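Side-chain contacts in VirX1 (Cyanophage Syn10, PDB 6QGM), which iodinates diverse substrates as a marine viral halogenase, probably flavin-dependent and related to the tryptophan halogenases: residues T517-E520 with F521-E525; V509-V512 with K513-T517; L62-E65 with D66-A70; S136-Y139 with L140-N144. All coordinates share one frame; numbering follows the deposited sequence.

Contact 1 of 4, residues T517-E520 with F521-E525; sequences THYE and FLRDE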
ATOM      1  N   THR B 517      33.873  31.960   7.192  1.00 57.14           N
ATOM      2  CA  THR B 517      34.265  30.557   6.900  1.00 54.42           C
ATOM      3  C   THR B 517      33.898  29.694   8.100  1.00 53.92           C
ATOM      4  O   THR B 517      33.827  30.246   9.207  1.00 56.34           O
ATOM      5  CB  THR B 517      35.763  30.419   6.611  1.00 54.57           C
ATOM      6  OG1 THR B 517      36.460  30.737   7.815  1.00 55.36           O
ATOM      7  CG2 THR B 517      36.240  31.317   5.494  1.00 56.12           C
ATOM      8  N   HIS B 518      33.695  28.397   7.884  1.00 52.44           N
ATOM      9  CA  HIS B 518      33.427  27.370   8.930  1.00 52.77           C
ATOM     10  C   HIS B 518      34.344  27.602  10.143  1.00 52.55           C
ATOM     11  O   HIS B 518      33.825  27.658  11.273  1.00 51.04           O
ATOM     12  CB  HIS B 518      33.593  25.954   8.341  1.00 54.03           C
ATOM     13  CG  HIS B 518      33.213  24.869   9.277  1.00 55.46           C
ATOM     14  ND1 HIS B 518      33.750  23.608   9.197  1.00 56.70           N
ATOM     15  CD2 HIS B 518      32.348  24.857  10.316  1.00 58.54           C
ATOM     16  CE1 HIS B 518      33.233  22.860  10.148  1.00 58.35           C
ATOM     17  NE2 HIS B 518      32.377  23.602  10.851  1.00 57.49           N
ATOM     18  N   TYR B 519      35.652  27.750   9.910  1.00 52.28           N
ATOM     19  CA  TYR B 519      36.678  27.888  10.967  1.00 54.51           C
ATOM     20  C   TYR B 519      36.428  29.194  11.731  1.00 56.21           C
ATOM     21  O   TYR B 519      36.373  29.181  12.976  1.00 56.74           O
ATOM     22  CB  TYR B 519      38.092  27.806  10.371  1.00 56.39           C
ATOM     23  CG  TYR B 519      39.126  28.335  11.323  1.00 57.99           C
ATOM     24  CD1 TYR B 519      39.574  27.575  12.382  1.00 59.12           C
ATOM     25  CD2 TYR B 519      39.597  29.632  11.200  1.00 60.13           C
ATOM     26  CE1 TYR B 519      40.460  28.098  13.310  1.00 63.52           C
ATOM     27  CE2 TYR B 519      40.475  30.172  12.121  1.00 63.06           C
ATOM     28  CZ  TYR B 519      40.918  29.396  13.177  1.00 64.90           C
ATOM     29  OH  TYR B 519      41.819  29.882  14.081  1.00 70.06           O
ATOM     30  N   GLU B 520      36.288  30.298  10.994  1.00 58.58           N
ATOM     31  CA  GLU B 520      36.006  31.643  11.566  1.00 60.49           C
ATOM     32  C   GLU B 520      34.741  31.560  12.427  1.00 61.34           C
ATOM     33  O   GLU B 520      34.788  32.045  13.565  1.00 62.70           O
ATOM     34  CB  GLU B 520      35.858  32.691  10.465  1.00 60.08           C
ATOM     35  CG  GLU B 520      37.160  33.059   9.777  1.00 61.16           C
ATOM     36  CD  GLU B 520      36.995  33.963   8.563  1.00 62.86           C
ATOM     37  OE1 GLU B 520      35.917  33.914   7.929  1.00 63.03           O
ATOM     38  OE2 GLU B 520      37.918  34.817   8.325  1.00 64.35           O
ATOM     39  N   PHE B 521      33.658  30.953  11.923  1.00 60.05           N
ATOM     40  CA  PHE B 521      32.363  30.853  12.647  1.00 60.62           C
ATOM     41  C   PHE B 521      32.598  30.119  13.966  1.00 60.87           C
ATOM     42  O   PHE B 521      32.178  30.638  15.011  1.00 62.58           O
ATOM     43  CB  PHE B 521      31.280  30.151  11.822  1.00 61.34           C
ATOM     44  CG  PHE B 521      29.892  30.215  12.424  1.00 61.68           C
ATOM     45  CD1 PHE B 521      29.494  29.346  13.432  1.00 61.52           C
ATOM     46  CD2 PHE B 521      28.989  31.171  11.994  1.00 61.45           C
ATOM     47  CE1 PHE B 521      28.223  29.420  13.976  1.00 63.35           C
ATOM     48  CE2 PHE B 521      27.718  31.240  12.538  1.00 63.87           C
ATOM     49  CZ  PHE B 521      27.339  30.367  13.525  1.00 64.27           C
ATOM     50  N   LEU B 522      33.257  28.956  13.916  1.00 61.43           N
ATOM     51  CA  LEU B 522      33.528  28.110  15.108  1.00 63.00           C
ATOM     52  C   LEU B 522      34.344  28.932  16.112  1.00 64.03           C
ATOM     53  O   LEU B 522      33.987  28.937  17.309  1.00 63.92           O
ATOM     54  CB  LEU B 522      34.264  26.835  14.677  1.00 64.02           C
ATOM     55  CG  LEU B 522      33.410  25.734  14.037  1.00 65.77           C
ATOM     56  CD1 LEU B 522      34.282  24.648  13.405  1.00 67.54           C
ATOM     57  CD2 LEU B 522      32.462  25.120  15.054  1.00 65.58           C
ATOM     58  N   ARG B 523      35.389  29.611  15.628  1.00 62.55           N
ATOM     59  CA  ARG B 523      36.348  30.375  16.465  1.00 63.06           C
ATOM     60  C   ARG B 523      35.591  31.480  17.218  1.00 65.02           C
ATOM     61  O   ARG B 523      35.806  31.611  18.441  1.00 67.16           O
ATOM     62  CB  ARG B 523      37.466  30.955  15.595  1.00 61.47           C
ATOM     63  CG  ARG B 523      38.566  31.657  16.381  1.00 62.49           C
ATOM     64  CD  ARG B 523      39.466  32.458  15.466  1.00 62.96           C
ATOM     65  NE  ARG B 523      38.679  33.493  14.822  1.00 63.39           N
ATOM     66  CZ  ARG B 523      38.981  34.081  13.666  1.00 64.32           C
ATOM     67  NH1 ARG B 523      40.092  33.759  13.019  1.00 65.46           N
ATOM     68  NH2 ARG B 523      38.150  34.968  13.147  1.00 63.63           N
ATOM     69  N   ASP B 524      34.715  32.214  16.518  1.00 64.43           N
ATOM     70  CA  ASP B 524      34.057  33.449  17.020  1.00 63.24           C
ATOM     71  C   ASP B 524      32.790  33.087  17.798  1.00 63.99           C
ATOM     72  O   ASP B 524      32.584  33.698  18.856  1.00 65.74           O
ATOM     73  CB  ASP B 524      33.800  34.425  15.874  1.00 61.56           C
ATOM     74  CG  ASP B 524      35.081  34.890  15.201  1.00 62.06           C
ATOM     75  OD1 ASP B 524      36.101  35.007  15.913  1.00 61.94           O
ATOM     76  OD2 ASP B 524      35.056  35.117  13.963  1.00 61.58           O
ATOM     77  N   GLU B 525      32.012  32.095  17.347  1.00 64.14           N
ATOM     78  CA  GLU B 525      30.666  31.781  17.911  1.00 65.41           C
ATOM     79  C   GLU B 525      30.731  30.687  18.988  1.00 64.21           C
ATOM     80  O   GLU B 525      29.898  30.736  19.901  1.00 63.54           O
ATOM     81  CB  GLU B 525      29.705  31.317  16.814  1.00 68.32           C
ATOM     82  CG  GLU B 525      29.631  32.223  15.614  1.00 69.64           C
ATOM     83  CD  GLU B 525      29.147  33.635  15.875  1.00 72.62           C
ATOM     84  OE1 GLU B 525      28.131  33.787  16.551  1.00 75.61           O
ATOM     85  OE2 GLU B 525      29.814  34.580  15.414  1.00 77.23           O
TER
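The imidazole of H518 carries L522 on one face: methyl CD1 stands 3.8 Å from the ring centroid, 29° off the normal, a CH-pi contact across one helical turn. The ring's polar ends are engaged elsewhere, ND1 by the carbonyl of M267 and NE2 by the backbone N of Y75, which fixes its rotation while the leucine packs on it. Y519 offers one ring face to CB of R523, whereas the guanidinium stands almost upright to that ring, the planes 82° apart, with NH1 3.7 Å from Y519 CE2. CB of E520 lies over one face of the same guanidinium. A bend at chi3 (62°) brings the guanidinium edge round to grip D524 side-on in a salt bridge, R523 NE to D524 OD1 and R523 NH2 to D524 OD2, each at 3.2 Å. The polar end of E520 turns back instead, its OE1 receiving T517 N at 2.9 Å, on the anti side of the carboxylate. In return E520 N donates to T517 OG1 at 3.2 Å. Within F521-E525, CG of E525 lies over the centre of one face of the F521 ring. The reciprocal T517-E520 pair is a capping box, giving both backbone N-H groups side-chain acceptors where helix 518-527 starts.

Contact 2 of 4, residues V509-V512 with K513-T517; sequences VEYV and KTLPT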
ATOM      1  N   VAL B 509      26.596  33.119  -4.849  1.00 62.18           N
ATOM      2  CA  VAL B 509      28.024  32.770  -4.584  1.00 62.96           C
ATOM      3  C   VAL B 509      28.719  34.015  -4.041  1.00 65.05           C
ATOM      4  O   VAL B 509      29.465  33.875  -3.046  1.00 65.13           O
ATOM      5  CB  VAL B 509      28.735  32.189  -5.821  1.00 62.83           C
ATOM      6  CG1 VAL B 509      28.070  30.900  -6.249  1.00 61.53           C
ATOM      7  CG2 VAL B 509      28.807  33.121  -7.011  1.00 65.60           C
ATOM      8  N   GLU B 510      28.443  35.178  -4.644  1.00 66.58           N
ATOM      9  CA  GLU B 510      29.030  36.481  -4.236  1.00 67.60           C
ATOM     10  C   GLU B 510      28.623  36.788  -2.787  1.00 65.82           C
ATOM     11  O   GLU B 510      29.502  37.217  -2.019  1.00 66.43           O
ATOM     12  CB  GLU B 510      28.631  37.612  -5.189  1.00 71.29           C
ATOM     13  CG  GLU B 510      29.503  38.835  -5.017  1.00 76.53           C
ATOM     14  CD  GLU B 510      29.021  40.130  -5.652  1.00 82.98           C
ATOM     15  OE1 GLU B 510      27.956  40.139  -6.320  1.00 86.39           O
ATOM     16  OE2 GLU B 510      29.723  41.136  -5.467  1.00 87.18           O
ATOM     17  N   TYR B 511      27.357  36.576  -2.419  1.00 64.42           N
ATOM     18  CA  TYR B 511      26.837  36.880  -1.055  1.00 64.99           C
ATOM     19  C   TYR B 511      27.481  35.919  -0.048  1.00 63.34           C
ATOM     20  O   TYR B 511      27.914  36.361   1.039  1.00 59.54           O
ATOM     21  CB  TYR B 511      25.308  36.787  -0.945  1.00 63.84           C
ATOM     22  CG  TYR B 511      24.844  36.835   0.488  1.00 64.05           C
ATOM     23  CD1 TYR B 511      25.008  37.986   1.241  1.00 64.79           C
ATOM     24  CD2 TYR B 511      24.335  35.713   1.123  1.00 63.03           C
ATOM     25  CE1 TYR B 511      24.634  38.040   2.572  1.00 65.43           C
ATOM     26  CE2 TYR B 511      23.962  35.750   2.457  1.00 63.09           C
ATOM     27  CZ  TYR B 511      24.131  36.910   3.188  1.00 64.30           C
ATOM     28  OH  TYR B 511      23.793  36.937   4.506  1.00 66.19           O
ATOM     29  N   VAL B 512      27.523  34.636  -0.405  1.00 64.22           N
ATOM     30  CA  VAL B 512      28.027  33.534   0.466  1.00 64.67           C
ATOM     31  C   VAL B 512      29.513  33.779   0.756  1.00 65.01           C
ATOM     32  O   VAL B 512      29.942  33.456   1.878  1.00 65.77           O
ATOM     33  CB  VAL B 512      27.735  32.158  -0.158  1.00 63.13           C
ATOM     34  CG1 VAL B 512      28.711  31.079   0.297  1.00 65.88           C
ATOM     35  CG2 VAL B 512      26.295  31.735   0.131  1.00 63.02           C
ATOM     36  N   LYS B 513      30.239  34.408  -0.169  1.00 63.50           N
ATOM     37  CA  LYS B 513      31.681  34.744  -0.006  1.00 63.84           C
ATOM     38  C   LYS B 513      31.888  35.882   1.005  1.00 65.38           C
ATOM     39  O   LYS B 513      33.020  36.022   1.475  1.00 65.07           O
ATOM     40  CB  LYS B 513      32.289  35.047  -1.372  1.00 64.86           C
ATOM     41  CG  LYS B 513      32.492  33.786  -2.195  1.00 65.19           C
ATOM     42  CD  LYS B 513      33.028  33.988  -3.568  1.00 68.19           C
ATOM     43  CE  LYS B 513      33.555  32.690  -4.146  1.00 69.34           C
ATOM     44  NZ  LYS B 513      34.336  32.922  -5.385  1.00 73.22           N
ATOM     45  N   THR B 514      30.852  36.656   1.345  1.00 66.71           N
ATOM     46  CA  THR B 514      30.922  37.713   2.392  1.00 67.90           C
ATOM     47  C   THR B 514      30.696  37.092   3.778  1.00 65.95           C
ATOM     48  O   THR B 514      30.943  37.776   4.780  1.00 64.51           O
ATOM     49  CB  THR B 514      29.939  38.864   2.123  1.00 69.52           C
ATOM     50  OG1 THR B 514      28.615  38.481   2.512  1.00 69.55           O
ATOM     51  CG2 THR B 514      29.964  39.327   0.684  1.00 69.34           C
ATOM     52  N   LEU B 515      30.230  35.840   3.837  1.00 67.28           N
ATOM     53  CA  LEU B 515      29.913  35.140   5.116  1.00 67.01           C
ATOM     54  C   LEU B 515      31.216  34.654   5.746  1.00 65.87           C
ATOM     55  O   LEU B 515      32.197  34.406   5.050  1.00 66.72           O
ATOM     56  CB  LEU B 515      28.964  33.967   4.863  1.00 64.85           C
ATOM     57  CG  LEU B 515      27.538  34.354   4.443  1.00 66.87           C
ATOM     58  CD1 LEU B 515      26.731  33.116   4.056  1.00 65.70           C
ATOM     59  CD2 LEU B 515      26.816  35.124   5.554  1.00 67.23           C
ATOM     60  N   PRO B 516      31.269  34.495   7.086  1.00 63.11           N
ATOM     61  CA  PRO B 516      32.410  33.850   7.727  1.00 61.20           C
ATOM     62  C   PRO B 516      32.613  32.404   7.241  1.00 57.89           C
ATOM     63  O   PRO B 516      31.644  31.737   6.915  1.00 57.36           O
ATOM     64  CB  PRO B 516      32.082  33.883   9.225  1.00 62.42           C
ATOM     65  CG  PRO B 516      30.596  34.196   9.311  1.00 63.86           C
ATOM     66  CD  PRO B 516      30.243  34.935   8.042  1.00 64.31           C
ATOM     67  N   THR B 517      33.873  31.960   7.192  1.00 57.14           N
ATOM     68  CA  THR B 517      34.265  30.557   6.900  1.00 54.42           C
ATOM     69  C   THR B 517      33.898  29.694   8.100  1.00 53.92           C
ATOM     70  O   THR B 517      33.827  30.246   9.207  1.00 56.34           O
ATOM     71  CB  THR B 517      35.763  30.419   6.611  1.00 54.57           C
ATOM     72  OG1 THR B 517      36.460  30.737   7.815  1.00 55.36           O
ATOM     73  CG2 THR B 517      36.240  31.317   5.494  1.00 56.12           C
TER
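K513 lays its aliphatic chain against the last turn of helix 494-512, where CG comes 3.1 Å from V509 O, the carbonyl that also accepts K513 N at 3.0 Å. Beyond CG the lysine chain is extended, carrying its ammonium end away from the turn and past H143. L515 returns to the helix end from the other end of the turn. With CG anti to the carbonyl carbon (chi1 -69°), L515 sets CD2 3.7 Å from Y511 OH, and the leucine crosses the tyrosine at a slant. The other branch, CD1, reaches V512 CG2 at 4.2 Å, a loose apolar touch. V512 also packs on Y139 and H143 of helix 137-143, which places it between that helix and L515. Between these residues T514 grips Y511 O twice. Its chi1 of 79° sets OG1 between the backbone N and carbonyl carbon, from where it donates in the carbonyl plane at 2.7 Å from Y511 O. T514 N reaches the same oxygen from above that plane. R145 NH1 donates to the carbonyls of K513 and L515. The bond from L515 N to V512 O, 3.1 Å with an N-H...acceptor angle of 150°, closes a type I beta turn over V512-L515, and this turn brings helix 494-512 to its end.

Contact 3 of 4, residues L62-E65 with D66-A70; sequences LKDE and DWMPA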
ATOM      1  N   LEU B  62      20.972  20.668  25.173  1.00 65.43           N
ATOM      2  CA  LEU B  62      22.420  20.907  24.943  1.00 62.96           C
ATOM      3  C   LEU B  62      22.578  22.041  23.932  1.00 63.23           C
ATOM      4  O   LEU B  62      22.173  21.843  22.785  1.00 66.46           O
ATOM      5  CB  LEU B  62      23.063  19.613  24.435  1.00 60.77           C
ATOM      6  CG  LEU B  62      23.263  18.538  25.496  1.00 60.89           C
ATOM      7  CD1 LEU B  62      23.495  17.186  24.850  1.00 62.41           C
ATOM      8  CD2 LEU B  62      24.403  18.865  26.431  1.00 60.78           C
ATOM      9  N   LYS B  63      23.170  23.160  24.346  1.00 64.86           N
ATOM     10  CA  LYS B  63      23.509  24.321  23.478  1.00 64.20           C
ATOM     11  C   LYS B  63      24.884  24.072  22.828  1.00 63.71           C
ATOM     12  O   LYS B  63      25.822  23.668  23.553  1.00 61.63           O
ATOM     13  CB  LYS B  63      23.529  25.634  24.281  1.00 64.27           C
ATOM     14  CG  LYS B  63      22.293  25.974  25.095  1.00 64.72           C
ATOM     15  CD  LYS B  63      20.978  25.697  24.398  1.00 65.34           C
ATOM     16  CE  LYS B  63      19.768  25.824  25.309  1.00 67.99           C
ATOM     17  NZ  LYS B  63      18.717  24.813  25.008  1.00 68.25           N
ATOM     18  N   ASP B  64      24.997  24.331  21.518  1.00 65.12           N
ATOM     19  CA  ASP B  64      26.237  24.163  20.709  1.00 67.42           C
ATOM     20  C   ASP B  64      27.459  24.735  21.455  1.00 69.95           C
ATOM     21  O   ASP B  64      28.512  24.075  21.488  1.00 70.39           O
ATOM     22  CB  ASP B  64      26.065  24.814  19.339  1.00 67.14           C
ATOM     23  CG  ASP B  64      25.143  24.064  18.384  1.00 69.37           C
ATOM     24  OD1 ASP B  64      24.629  22.977  18.752  1.00 68.13           O
ATOM     25  OD2 ASP B  64      24.945  24.582  17.260  1.00 72.84           O
ATOM     26  N   GLU B  65      27.312  25.922  22.043  1.00 73.25           N
ATOM     27  CA  GLU B  65      28.379  26.683  22.745  1.00 75.77           C
ATOM     28  C   GLU B  65      29.025  25.794  23.808  1.00 71.13           C
ATOM     29  O   GLU B  65      30.240  25.903  23.999  1.00 71.26           O
ATOM     30  CB  GLU B  65      27.811  27.931  23.433  1.00 84.25           C
ATOM     31  CG  GLU B  65      27.154  28.950  22.507  1.00 90.02           C
ATOM     32  CD  GLU B  65      26.185  29.940  23.160  1.00 98.83           C
ATOM     33  OE1 GLU B  65      25.848  29.800  24.375  1.00101.82           O
ATOM     34  OE2 GLU B  65      25.773  30.877  22.452  1.00104.14           O
ATOM     35  N   ASP B  66      28.231  24.957  24.478  1.00 66.99           N
ATOM     36  CA  ASP B  66      28.625  24.237  25.718  1.00 67.34           C
ATOM     37  C   ASP B  66      29.341  22.919  25.405  1.00 64.79           C
ATOM     38  O   ASP B  66      30.424  22.681  25.990  1.00 66.55           O
ATOM     39  CB  ASP B  66      27.404  23.961  26.595  1.00 68.37           C
ATOM     40  CG  ASP B  66      26.713  25.220  27.105  1.00 70.56           C
ATOM     41  OD1 ASP B  66      27.307  26.309  27.038  1.00 69.59           O
ATOM     42  OD2 ASP B  66      25.575  25.103  27.565  1.00 73.68           O
ATOM     43  N   TRP B  67      28.755  22.083  24.545  1.00 66.66           N
ATOM     44  CA  TRP B  67      29.192  20.679  24.329  1.00 65.47           C
ATOM     45  C   TRP B  67      30.204  20.580  23.176  1.00 62.86           C
ATOM     46  O   TRP B  67      31.074  19.697  23.244  1.00 63.37           O
ATOM     47  CB  TRP B  67      27.984  19.750  24.139  1.00 65.45           C
ATOM     48  CG  TRP B  67      27.266  19.894  22.830  1.00 64.04           C
ATOM     49  CD1 TRP B  67      26.144  20.632  22.575  1.00 63.64           C
ATOM     50  CD2 TRP B  67      27.604  19.245  21.593  1.00 62.05           C
ATOM     51  NE1 TRP B  67      25.776  20.497  21.264  1.00 62.99           N
ATOM     52  CE2 TRP B  67      26.663  19.666  20.634  1.00 61.67           C
ATOM     53  CE3 TRP B  67      28.631  18.383  21.191  1.00 61.25           C
ATOM     54  CZ2 TRP B  67      26.695  19.210  19.316  1.00 59.88           C
ATOM     55  CZ3 TRP B  67      28.676  17.957  19.883  1.00 59.91           C
ATOM     56  CH2 TRP B  67      27.722  18.364  18.961  1.00 58.61           C
ATOM     57  N   MET B  68      30.132  21.447  22.164  1.00 60.42           N
ATOM     58  CA  MET B  68      30.965  21.294  20.939  1.00 57.57           C
ATOM     59  C   MET B  68      32.449  21.367  21.299  1.00 56.11           C
ATOM     60  O   MET B  68      33.219  20.492  20.924  1.00 55.70           O
ATOM     61  CB  MET B  68      30.604  22.322  19.868  1.00 57.95           C
ATOM     62  CG  MET B  68      29.302  22.017  19.186  1.00 58.18           C
ATOM     63  SD  MET B  68      28.852  23.050  17.780  1.00 59.82           S
ATOM     64  CE  MET B  68      30.112  22.551  16.603  1.00 58.74           C
ATOM     65  N   PRO B  69      32.922  22.376  22.056  1.00 57.45           N
ATOM     66  CA  PRO B  69      34.342  22.467  22.387  1.00 57.75           C
ATOM     67  C   PRO B  69      34.846  21.305  23.245  1.00 57.48           C
ATOM     68  O   PRO B  69      35.985  20.955  23.126  1.00 58.33           O
ATOM     69  CB  PRO B  69      34.463  23.794  23.144  1.00 59.12           C
ATOM     70  CG  PRO B  69      33.225  24.555  22.734  1.00 59.53           C
ATOM     71  CD  PRO B  69      32.157  23.494  22.627  1.00 58.83           C
ATOM     72  N   ALA B  70      33.973  20.719  24.063  1.00 57.27           N
ATOM     73  CA  ALA B  70      34.321  19.612  24.986  1.00 57.87           C
ATOM     74  C   ALA B  70      34.635  18.316  24.220  1.00 57.17           C
ATOM     75  O   ALA B  70      35.180  17.400  24.839  1.00 57.44           O
ATOM     76  CB  ALA B  70      33.209  19.415  25.973  1.00 57.46           C
TER
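D64 and W67 run side by side and point the same way, yet their flat groups are turned almost perpendicular, the carboxylate and indole planes standing 81° apart. D64 OD1 comes within 3.7 Å of W67 NE1, but its hydrogen-bonding partner is the hydroxyl of Y165, while OD2 is taken by the hydroxyl of Y75. Two tyrosines therefore fix how the carboxylate is rotated beside the indole. W67 reaches this place because CG sits between its backbone N and carbonyl carbon (chi1 72°), which lays the ring back against the start of the turn. There CD1 lies 3.2 Å from K63 O, and L62 CB adds an apolar touch at 3.7 Å from the same W67 CD1. M68 also runs alongside D64, in the same direction, with SD 3.6 Å from D64 CB. Its CG lies over one face of the indole, so the methionine is flanked by the aspartate and the tryptophan. On a different side of the turn K63 and D66 lie side by side, K63 CB approaching D66 OD2 at 3.9 Å before the bent lysine chain leads off. The backbone beneath is that of a short helix: D66 N donates to K63 O at 2.9 Å, and M68 N to D64 O at 3.2 Å. Around this turn, Y165 from strand 164-168 and F172 from helix 169-181 make edge-to-face contacts with W67. F53 and L57 of helix 52-59 pack on the indole, and L522 and I526 of helix 518-527 pack on M68.

Contact 4 of 4, residues S136-Y139 with L140-N144; sequences SNTY and LAEHN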
ATOM      1  N   SER B 136      19.980  25.602  -0.837  1.00 48.45           N
ATOM      2  CA  SER B 136      20.952  26.719  -0.739  1.00 49.52           C
ATOM      3  C   SER B 136      21.993  26.383   0.332  1.00 49.37           C
ATOM      4  O   SER B 136      23.086  26.969   0.304  1.00 49.60           O
ATOM      5  CB  SER B 136      20.241  28.036  -0.468  1.00 50.44           C
ATOM      6  OG  SER B 136      19.265  28.308  -1.476  1.00 47.08           O
ATOM      7  N   ASN B 137      21.667  25.453   1.232  1.00 49.94           N
ATOM      8  CA  ASN B 137      22.640  24.897   2.201  1.00 50.23           C
ATOM      9  C   ASN B 137      23.859  24.450   1.390  1.00 48.32           C
ATOM     10  O   ASN B 137      24.979  24.634   1.874  1.00 49.37           O
ATOM     11  CB  ASN B 137      22.018  23.790   3.060  1.00 50.77           C
ATOM     12  CG  ASN B 137      22.724  23.586   4.382  1.00 51.92           C
ATOM     13  OD1 ASN B 137      23.686  24.295   4.691  1.00 54.56           O
ATOM     14  ND2 ASN B 137      22.252  22.630   5.169  1.00 50.64           N
ATOM     15  N   THR B 138      23.630  23.932   0.183  1.00 48.30           N
ATOM     16  CA  THR B 138      24.658  23.529  -0.824  1.00 50.10           C
ATOM     17  C   THR B 138      25.766  24.585  -0.947  1.00 51.98           C
ATOM     18  O   THR B 138      26.941  24.196  -0.996  1.00 50.57           O
ATOM     19  CB  THR B 138      24.012  23.303  -2.197  1.00 48.78           C
ATOM     20  OG1 THR B 138      22.888  22.442  -1.997  1.00 46.06           O
ATOM     21  CG2 THR B 138      24.965  22.719  -3.221  1.00 48.75           C
ATOM     22  N   TYR B 139      25.413  25.867  -1.005  1.00 54.67           N
ATOM     23  CA  TYR B 139      26.368  26.994  -1.186  1.00 57.65           C
ATOM     24  C   TYR B 139      27.289  27.129   0.030  1.00 59.15           C
ATOM     25  O   TYR B 139      28.491  27.390  -0.172  1.00 63.63           O
ATOM     26  CB  TYR B 139      25.629  28.315  -1.408  1.00 59.01           C
ATOM     27  CG  TYR B 139      24.793  28.361  -2.660  1.00 59.17           C
ATOM     28  CD1 TYR B 139      25.385  28.534  -3.895  1.00 61.04           C
ATOM     29  CD2 TYR B 139      23.416  28.272  -2.612  1.00 58.47           C
ATOM     30  CE1 TYR B 139      24.630  28.571  -5.051  1.00 62.53           C
ATOM     31  CE2 TYR B 139      22.645  28.342  -3.756  1.00 60.97           C
ATOM     32  CZ  TYR B 139      23.254  28.502  -4.986  1.00 62.17           C
ATOM     33  OH  TYR B 139      22.515  28.561  -6.134  1.00 64.33           O
ATOM     34  N   LEU B 140      26.744  27.000   1.246  1.00 56.72           N
ATOM     35  CA  LEU B 140      27.527  27.041   2.512  1.00 55.43           C
ATOM     36  C   LEU B 140      28.566  25.912   2.457  1.00 53.28           C
ATOM     37  O   LEU B 140      29.766  26.176   2.683  1.00 55.30           O
ATOM     38  CB  LEU B 140      26.594  26.862   3.712  1.00 55.26           C
ATOM     39  CG  LEU B 140      25.534  27.947   3.906  1.00 57.64           C
ATOM     40  CD1 LEU B 140      24.659  27.663   5.136  1.00 59.24           C
ATOM     41  CD2 LEU B 140      26.176  29.335   3.991  1.00 58.43           C
ATOM     42  N   ALA B 141      28.103  24.699   2.156  1.00 49.95           N
ATOM     43  CA  ALA B 141      28.924  23.481   2.041  1.00 49.48           C
ATOM     44  C   ALA B 141      30.002  23.709   0.984  1.00 51.31           C
ATOM     45  O   ALA B 141      31.166  23.431   1.266  1.00 55.29           O
ATOM     46  CB  ALA B 141      28.053  22.306   1.700  1.00 49.23           C
ATOM     47  N   GLU B 142      29.626  24.250  -0.170  1.00 54.94           N
ATOM     48  CA  GLU B 142      30.521  24.359  -1.356  1.00 56.28           C
ATOM     49  C   GLU B 142      31.617  25.396  -1.102  1.00 56.92           C
ATOM     50  O   GLU B 142      32.752  25.109  -1.486  1.00 61.33           O
ATOM     51  CB  GLU B 142      29.728  24.679  -2.627  1.00 56.92           C
ATOM     52  CG  GLU B 142      29.102  23.442  -3.231  1.00 58.38           C
ATOM     53  CD  GLU B 142      28.625  23.546  -4.667  1.00 59.42           C
ATOM     54  OE1 GLU B 142      29.094  24.438  -5.381  1.00 60.59           O
ATOM     55  OE2 GLU B 142      27.798  22.703  -5.081  1.00 60.53           O
ATOM     56  N   HIS B 143      31.306  26.534  -0.478  1.00 55.92           N
ATOM     57  CA  HIS B 143      32.287  27.628  -0.229  1.00 55.35           C
ATOM     58  C   HIS B 143      32.773  27.608   1.226  1.00 54.16           C
ATOM     59  O   HIS B 143      33.468  28.552   1.614  1.00 54.39           O
ATOM     60  CB  HIS B 143      31.678  28.966  -0.661  1.00 56.03           C
ATOM     61  CG  HIS B 143      31.357  28.983  -2.112  1.00 54.78           C
ATOM     62  ND1 HIS B 143      30.188  28.471  -2.613  1.00 54.21           N
ATOM     63  CD2 HIS B 143      32.059  29.411  -3.169  1.00 56.22           C
ATOM     64  CE1 HIS B 143      30.170  28.595  -3.920  1.00 54.55           C
ATOM     65  NE2 HIS B 143      31.295  29.201  -4.286  1.00 55.90           N
ATOM     66  N   ASN B 144      32.434  26.560   1.990  1.00 54.10           N
ATOM     67  CA  ASN B 144      32.958  26.316   3.362  1.00 54.96           C
ATOM     68  C   ASN B 144      32.648  27.541   4.243  1.00 57.01           C
ATOM     69  O   ASN B 144      33.547  28.027   4.962  1.00 57.42           O
ATOM     70  CB  ASN B 144      34.459  26.006   3.311  1.00 54.93           C
ATOM     71  CG  ASN B 144      34.983  25.425   4.601  1.00 54.05           C
ATOM     72  OD1 ASN B 144      34.351  24.546   5.199  1.00 52.36           O
ATOM     73  ND2 ASN B 144      36.133  25.922   5.026  1.00 55.80           N
TER
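N137 and L140 meet within the short helix 137-143, which ends in a Schellman motif: N144 takes positive phi (57°), with two bonds back into the last turn, and the chain leaves the helix. The tightly packed part is the first turn. The side chains of N137 and L140 cross at about a right angle, with OD1 of N137 3.5 Å from CD1 of L140. That amide is fully engaged by the surroundings, OD1 receiving N77 ND2 and ND2 donating to the carbonyls of D162 and F96, so a buried polar group is satisfied and its rotation fixed next to the leucine methyl. F157 packs on both residues. A141 N donates to N137 O at 3.1 Å. T138 is buried too; its methyl CG2, anti to the backbone N, lies alongside E142, 3.4 Å from E142 OE2. The polar ends of this pair have partners outside: T138 OG1 the carbonyl of N135, E142 OE1 a salt bridge to R132. E142 and H143, in the last turn, are partly exposed. H143 lies at this looser end, against V509 and V512 of helix 494-512. Its backbone N reaches Y139 O at 3.0 Å, and its imidazole takes the same oxygen, ND1 donating at 3.2 Å to a lone pair of Y139 O in the carbonyl plane, with that oxygen lying in the plane of the ring.

From the N terminus the order is contact 3, contact 4, contact 2 and contact 1. Each joins consecutive residues of a helical turn or helix end and closes no long loop, so none nests in or crosses another. Contact 2 ends at T517, where contact 1 begins, making the passage from helix 494-512 to helix 518-527 continuous. The C-terminal pair returns to earlier parts of the chain: contact 2 lies against contact 4, about 9 Å between centres, and H518 N probably bonds N144 O. Contacts 3 and 4 themselves remain about 12 Å apart at their nearest atoms; within contact 1, L522 and E525 touch contact 3, while T517 and H518 touch contact 4.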